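Local coordinates for acetyl-CoA hydrolase/transferase family protein (Porphyromonas gingivalis, PDB 2NVV) that probably hydrolyses acetyl-CoA or transfers CoA between an acyl-CoA and acetate, and binds zinc, at residues A[383-395]-A[414-426]. Sequence-based numbering, arbitrary orientation.
Sequences TRNSYVSIFTTPS and HSEHSVKVIISEW. With ZN (zinc ion), chain G.
Strands 389-392 and 421-424 run parallel, their axes 4.6 Å apart at the closest and inclined at 26°, as neighbours in the mixed five-stranded sheet of the C-terminal acetyl-CoA hydrolase/transferase domain. Phe-391 sits between two backbone bonds: its N donates to Val-421 O at 2.8 Å, and its O accepts from Ile-423 N. Ser-389 O receives Val-421 N. On one face Ile-390 CG2 meets Ile-423 CD1 at 3.7 Å, while Ile-390 CG1 lies alongside Val-421 CB. The Phe-391 side chain, on the other face, sends its CZ over the centre of the His-414 ring, 3.7 Å above the plane, with the two rings inclined at 47°; Phe-391 CD2 packs against Val-419 CG1, and Ile-362 adds to this packing. Just beyond His-414, Glu-416 and His-417 bind a zinc ion together with a water and with His-411 and Asp-413 of the second subunit. At the far end the Glu-425 carboxylate takes Ser-395 N on OE2, through its syn lone pair. Ser-389 OG, turned between the backbone N and the carbonyl carbon (chi1 68°), accepts from Lys-420 N at 3.0 Å and donates in the carbonyl plane to a lone pair of Ser-418 O at 2.7 Å.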
loop_
_atom_site.group_PDB
_atom_site.type_symbol
_atom_site.label_atom_id
_atom_site.label_comp_id
_atom_site.label_asym_id
_atom_site.label_seq_id
_atom_site.Cartn_x
_atom_site.Cartn_y
_atom_site.Cartn_z
ATOM N N THR A 383 -7.090 -0.692 -3.783
ATOM C CA THR A 383 -6.165 -1.286 -4.755
ATOM C C THR A 383 -5.120 -2.200 -4.117
ATOM O O THR A 383 -4.972 -3.362 -4.503
ATOM C CB THR A 383 -5.398 -0.203 -5.538
ATOM O OG1 THR A 383 -6.324 0.619 -6.255
ATOM C CG2 THR A 383 -4.438 -0.835 -6.508
ATOM N N ARG A 384 -4.398 -1.652 -3.144
ATOM C CA ARG A 384 -3.348 -2.384 -2.457
ATOM C C ARG A 384 -3.779 -3.713 -1.842
ATOM O O ARG A 384 -3.042 -4.698 -1.928
ATOM C CB ARG A 384 -2.716 -1.504 -1.377
ATOM C CG ARG A 384 -1.711 -2.236 -0.494
ATOM C CD ARG A 384 -0.497 -2.694 -1.278
ATOM N NE ARG A 384 0.481 -1.615 -1.436
ATOM C CZ ARG A 384 1.371 -1.264 -0.507
ATOM N NH1 ARG A 384 2.222 -0.269 -0.734
ATOM N NH2 ARG A 384 1.424 -1.923 0.642
ATOM N N ASN A 385 -4.971 -3.759 -1.250
ATOM C CA ASN A 385 -5.432 -4.981 -0.595
ATOM C C ASN A 385 -6.538 -5.797 -1.255
ATOM O O ASN A 385 -6.945 -6.823 -0.719
ATOM C CB ASN A 385 -5.847 -4.654 0.835
ATOM C CG ASN A 385 -4.762 -3.910 1.597
ATOM O OD1 ASN A 385 -4.846 -2.692 1.802
ATOM N ND2 ASN A 385 -3.727 -4.632 2.004
ATOM N N SER A 386 -7.010 -5.368 -2.422
ATOM C CA SER A 386 -8.073 -6.089 -3.107
ATOM C C SER A 386 -7.659 -7.469 -3.606
ATOM O O SER A 386 -6.475 -7.752 -3.799
ATOM C CB SER A 386 -8.582 -5.296 -4.300
ATOM O OG SER A 386 -7.566 -5.204 -5.277
ATOM N N TYR A 387 -8.666 -8.313 -3.827
ATOM C CA TYR A 387 -8.479 -9.671 -4.322
ATOM C C TYR A 387 -7.782 -9.520 -5.661
ATOM O O TYR A 387 -6.824 -10.223 -5.958
ATOM C CB TYR A 387 -9.849 -10.332 -4.488
ATOM C CG TYR A 387 -9.826 -11.827 -4.637
ATOM C CD1 TYR A 387 -9.734 -12.419 -5.890
ATOM C CD2 TYR A 387 -9.959 -12.653 -3.526
ATOM C CE1 TYR A 387 -9.787 -13.804 -6.034
ATOM C CE2 TYR A 387 -10.011 -14.038 -3.656
ATOM C CZ TYR A 387 -9.928 -14.609 -4.910
ATOM O OH TYR A 387 -9.992 -15.977 -5.047
ATOM N N VAL A 388 -8.287 -8.593 -6.467
ATOM C CA VAL A 388 -7.718 -8.274 -7.773
ATOM C C VAL A 388 -8.007 -6.794 -7.947
ATOM O O VAL A 388 -9.156 -6.375 -7.821
ATOM C CB VAL A 388 -8.409 -9.015 -8.949
ATOM C CG1 VAL A 388 -7.521 -8.939 -10.190
ATOM C CG2 VAL A 388 -8.686 -10.446 -8.595
ATOM N N SER A 389 -6.985 -5.990 -8.223
ATOM C CA SER A 389 -7.214 -4.559 -8.393
ATOM C C SER A 389 -7.315 -4.212 -9.866
ATOM O O SER A 389 -6.487 -4.631 -10.669
ATOM C CB SER A 389 -6.093 -3.745 -7.752
ATOM O OG SER A 389 -4.883 -3.935 -8.457
ATOM N N ILE A 390 -8.339 -3.441 -10.207
ATOM C CA ILE A 390 -8.572 -3.038 -11.584
ATOM C C ILE A 390 -8.589 -1.522 -11.738
ATOM O O ILE A 390 -9.110 -0.795 -10.893
ATOM C CB ILE A 390 -9.925 -3.579 -12.090
ATOM C CG1 ILE A 390 -9.975 -5.097 -11.930
ATOM C CG2 ILE A 390 -10.139 -3.169 -13.544
ATOM C CD1 ILE A 390 -11.351 -5.686 -12.159
ATOM N N PHE A 391 -8.007 -1.050 -12.826
ATOM C CA PHE A 391 -7.991 0.369 -13.108
ATOM C C PHE A 391 -8.555 0.588 -14.505
ATOM O O PHE A 391 -8.149 -0.066 -15.472
ATOM C CB PHE A 391 -6.574 0.914 -12.988
ATOM C CG PHE A 391 -6.199 1.280 -11.586
ATOM C CD1 PHE A 391 -6.630 2.490 -11.031
ATOM C CD2 PHE A 391 -5.442 0.412 -10.801
ATOM C CE1 PHE A 391 -6.312 2.835 -9.711
ATOM C CE2 PHE A 391 -5.119 0.743 -9.481
ATOM C CZ PHE A 391 -5.557 1.962 -8.934
ATOM N N THR A 392 -9.525 1.490 -14.589
ATOM C CA THR A 392 -10.175 1.818 -15.847
ATOM C C THR A 392 -9.839 3.234 -16.265
ATOM O O THR A 392 -9.501 4.067 -15.436
ATOM C CB THR A 392 -11.680 1.731 -15.717
ATOM O OG1 THR A 392 -12.082 2.583 -14.648
ATOM C CG2 THR A 392 -12.120 0.310 -15.431
ATOM N N THR A 393 -9.952 3.496 -17.561
ATOM C CA THR A 393 -9.669 4.821 -18.102
ATOM C C THR A 393 -9.810 4.864 -19.619
ATOM O O THR A 393 -9.347 3.957 -20.329
ATOM C CB THR A 393 -8.229 5.286 -17.799
ATOM O OG1 THR A 393 -7.986 6.532 -18.454
ATOM C CG2 THR A 393 -7.208 4.273 -18.324
ATOM N N PRO A 394 -10.477 5.904 -20.142
ATOM C CA PRO A 394 -10.595 5.974 -21.595
ATOM C C PRO A 394 -9.154 6.067 -22.078
ATOM O O PRO A 394 -8.313 6.624 -21.384
ATOM C CB PRO A 394 -11.400 7.258 -21.811
ATOM C CG PRO A 394 -11.112 8.073 -20.576
ATOM C CD PRO A 394 -11.170 7.033 -19.497
ATOM N N SER A 395 -8.856 5.501 -23.239
ATOM C CA SER A 395 -7.484 5.511 -23.751
ATOM C C SER A 395 -6.935 6.897 -24.075
ATOM O O SER A 395 -5.744 7.150 -23.900
ATOM C CB SER A 395 -7.381 4.628 -24.999
ATOM O OG SER A 395 -8.046 5.215 -26.105
ATOM N N HIS A 414 -0.019 4.677 -7.538
ATOM C CA HIS A 414 -0.073 3.223 -7.363
ATOM C C HIS A 414 1.054 2.602 -8.173
ATOM O O HIS A 414 1.284 2.999 -9.306
ATOM C CB HIS A 414 -1.438 2.695 -7.801
ATOM C CG HIS A 414 -2.581 3.430 -7.173
ATOM N ND1 HIS A 414 -3.127 4.570 -7.729
ATOM C CD2 HIS A 414 -3.213 3.249 -5.991
ATOM C CE1 HIS A 414 -4.045 5.059 -6.915
ATOM N NE2 HIS A 414 -4.116 4.277 -5.853
ATOM N N SER A 415 1.763 1.641 -7.589
ATOM C CA SER A 415 2.889 1.017 -8.260
ATOM C C SER A 415 2.612 -0.320 -8.947
ATOM O O SER A 415 1.577 -0.965 -8.719
ATOM C CB SER A 415 4.036 0.815 -7.277
ATOM O OG SER A 415 3.850 -0.373 -6.535
ATOM N N GLU A 416 3.571 -0.721 -9.782
ATOM C CA GLU A 416 3.524 -1.965 -10.535
ATOM C C GLU A 416 3.222 -3.165 -9.644
ATOM O O GLU A 416 2.689 -4.170 -10.105
ATOM C CB GLU A 416 4.872 -2.187 -11.235
ATOM C CG GLU A 416 6.080 -2.125 -10.301
ATOM C CD GLU A 416 7.369 -2.555 -10.984
ATOM O OE1 GLU A 416 8.462 -2.351 -10.409
ATOM O OE2 GLU A 416 7.287 -3.107 -12.098
ATOM N N HIS A 417 3.572 -3.050 -8.369
ATOM C CA HIS A 417 3.371 -4.125 -7.403
ATOM C C HIS A 417 1.948 -4.187 -6.874
ATOM O O HIS A 417 1.569 -5.154 -6.225
ATOM C CB HIS A 417 4.321 -3.944 -6.218
ATOM C CG HIS A 417 5.745 -3.738 -6.619
ATOM N ND1 HIS A 417 6.514 -4.739 -7.173
ATOM C CD2 HIS A 417 6.522 -2.630 -6.608
ATOM C CE1 HIS A 417 7.702 -4.258 -7.489
ATOM N NE2 HIS A 417 7.732 -2.979 -7.156
ATOM N N SER A 418 1.163 -3.157 -7.155
ATOM C CA SER A 418 -0.198 -3.108 -6.655
ATOM C C SER A 418 -1.262 -3.161 -7.731
ATOM O O SER A 418 -2.363 -3.639 -7.485
ATOM C CB SER A 418 -0.388 -1.843 -5.809
ATOM O OG SER A 418 0.452 -1.849 -4.669
ATOM N N VAL A 419 -0.944 -2.665 -8.920
ATOM C CA VAL A 419 -1.899 -2.660 -10.020
ATOM C C VAL A 419 -1.897 -4.019 -10.727
ATOM O O VAL A 419 -0.896 -4.423 -11.323
ATOM C CB VAL A 419 -1.553 -1.547 -11.024
ATOM C CG1 VAL A 419 -2.658 -1.417 -12.044
ATOM C CG2 VAL A 419 -1.337 -0.234 -10.286
ATOM N N LYS A 420 -3.024 -4.718 -10.666
ATOM C CA LYS A 420 -3.133 -6.043 -11.277
ATOM C C LYS A 420 -3.748 -6.085 -12.668
ATOM O O LYS A 420 -3.340 -6.895 -13.508
ATOM C CB LYS A 420 -3.932 -6.970 -10.362
ATOM C CG LYS A 420 -3.433 -6.997 -8.922
ATOM C CD LYS A 420 -1.958 -7.328 -8.845
ATOM C CE LYS A 420 -1.456 -7.312 -7.409
ATOM N NZ LYS A 420 -0.019 -7.679 -7.351
ATOM N N VAL A 421 -4.727 -5.220 -12.916
ATOM C CA VAL A 421 -5.397 -5.193 -14.209
ATOM C C VAL A 421 -5.751 -3.778 -14.652
ATOM O O VAL A 421 -6.138 -2.945 -13.831
ATOM C CB VAL A 421 -6.697 -6.000 -14.161
ATOM C CG1 VAL A 421 -7.332 -6.052 -15.529
ATOM C CG2 VAL A 421 -6.418 -7.396 -13.625
ATOM N N ILE A 422 -5.613 -3.515 -15.951
ATOM C CA ILE A 422 -5.949 -2.210 -16.516
ATOM C C ILE A 422 -6.931 -2.437 -17.672
ATOM O O ILE A 422 -6.768 -3.360 -18.473
ATOM C CB ILE A 422 -4.699 -1.478 -17.037
ATOM C CG1 ILE A 422 -3.699 -1.276 -15.902
ATOM C CG2 ILE A 422 -5.086 -0.131 -17.597
ATOM C CD1 ILE A 422 -2.423 -0.572 -16.326
ATOM N N ILE A 423 -7.950 -1.590 -17.759
ATOM C CA ILE A 423 -8.951 -1.739 -18.799
ATOM C C ILE A 423 -9.412 -0.429 -19.453
ATOM O O ILE A 423 -9.800 0.520 -18.772
ATOM C CB ILE A 423 -10.199 -2.442 -18.222
ATOM C CG1 ILE A 423 -9.825 -3.831 -17.728
ATOM C CG2 ILE A 423 -11.299 -2.515 -19.271
ATOM C CD1 ILE A 423 -10.918 -4.520 -16.942
ATOM N N SER A 424 -9.366 -0.375 -20.778
ATOM C CA SER A 424 -9.850 0.802 -21.497
ATOM C C SER A 424 -10.928 0.305 -22.466
ATOM O O SER A 424 -11.363 -0.840 -22.377
ATOM C CB SER A 424 -8.715 1.507 -22.254
ATOM O OG SER A 424 -8.246 0.736 -23.340
ATOM N N GLU A 425 -11.372 1.153 -23.377
ATOM C CA GLU A 425 -12.396 0.740 -24.325
ATOM C C GLU A 425 -11.865 -0.283 -25.331
ATOM O O GLU A 425 -12.638 -1.026 -25.941
ATOM C CB GLU A 425 -12.947 1.948 -25.079
ATOM C CG GLU A 425 -11.970 2.627 -26.057
ATOM C CD GLU A 425 -11.009 3.618 -25.407
ATOM O OE1 GLU A 425 -10.394 4.400 -26.153
ATOM O OE2 GLU A 425 -10.850 3.626 -24.172
ATOM N N TRP A 426 -10.545 -0.327 -25.476
ATOM C CA TRP A 426 -9.883 -1.220 -26.409
ATOM C C TRP A 426 -9.690 -2.660 -25.948
ATOM O O TRP A 426 -9.511 -3.548 -26.772
ATOM C CB TRP A 426 -8.530 -0.631 -26.790
ATOM C CG TRP A 426 -8.651 0.649 -27.534
ATOM C CD1 TRP A 426 -8.128 1.855 -27.184
ATOM C CD2 TRP A 426 -9.334 0.850 -28.776
ATOM N NE1 TRP A 426 -8.444 2.802 -28.133
ATOM C CE2 TRP A 426 -9.184 2.207 -29.120
ATOM C CE3 TRP A 426 -10.057 0.012 -29.633
ATOM C CZ2 TRP A 426 -9.729 2.746 -30.282
ATOM C CZ3 TRP A 426 -10.598 0.547 -30.785
ATOM C CH2 TRP A 426 -10.432 1.902 -31.100
HETATM ZN ZN ZN G . 8.993 -1.605 -8.044
HETATM O O HOH W 1 -3.054 -4.799 -4.957
HETATM O O HOH W 2 7.328 0.128 -8.084
#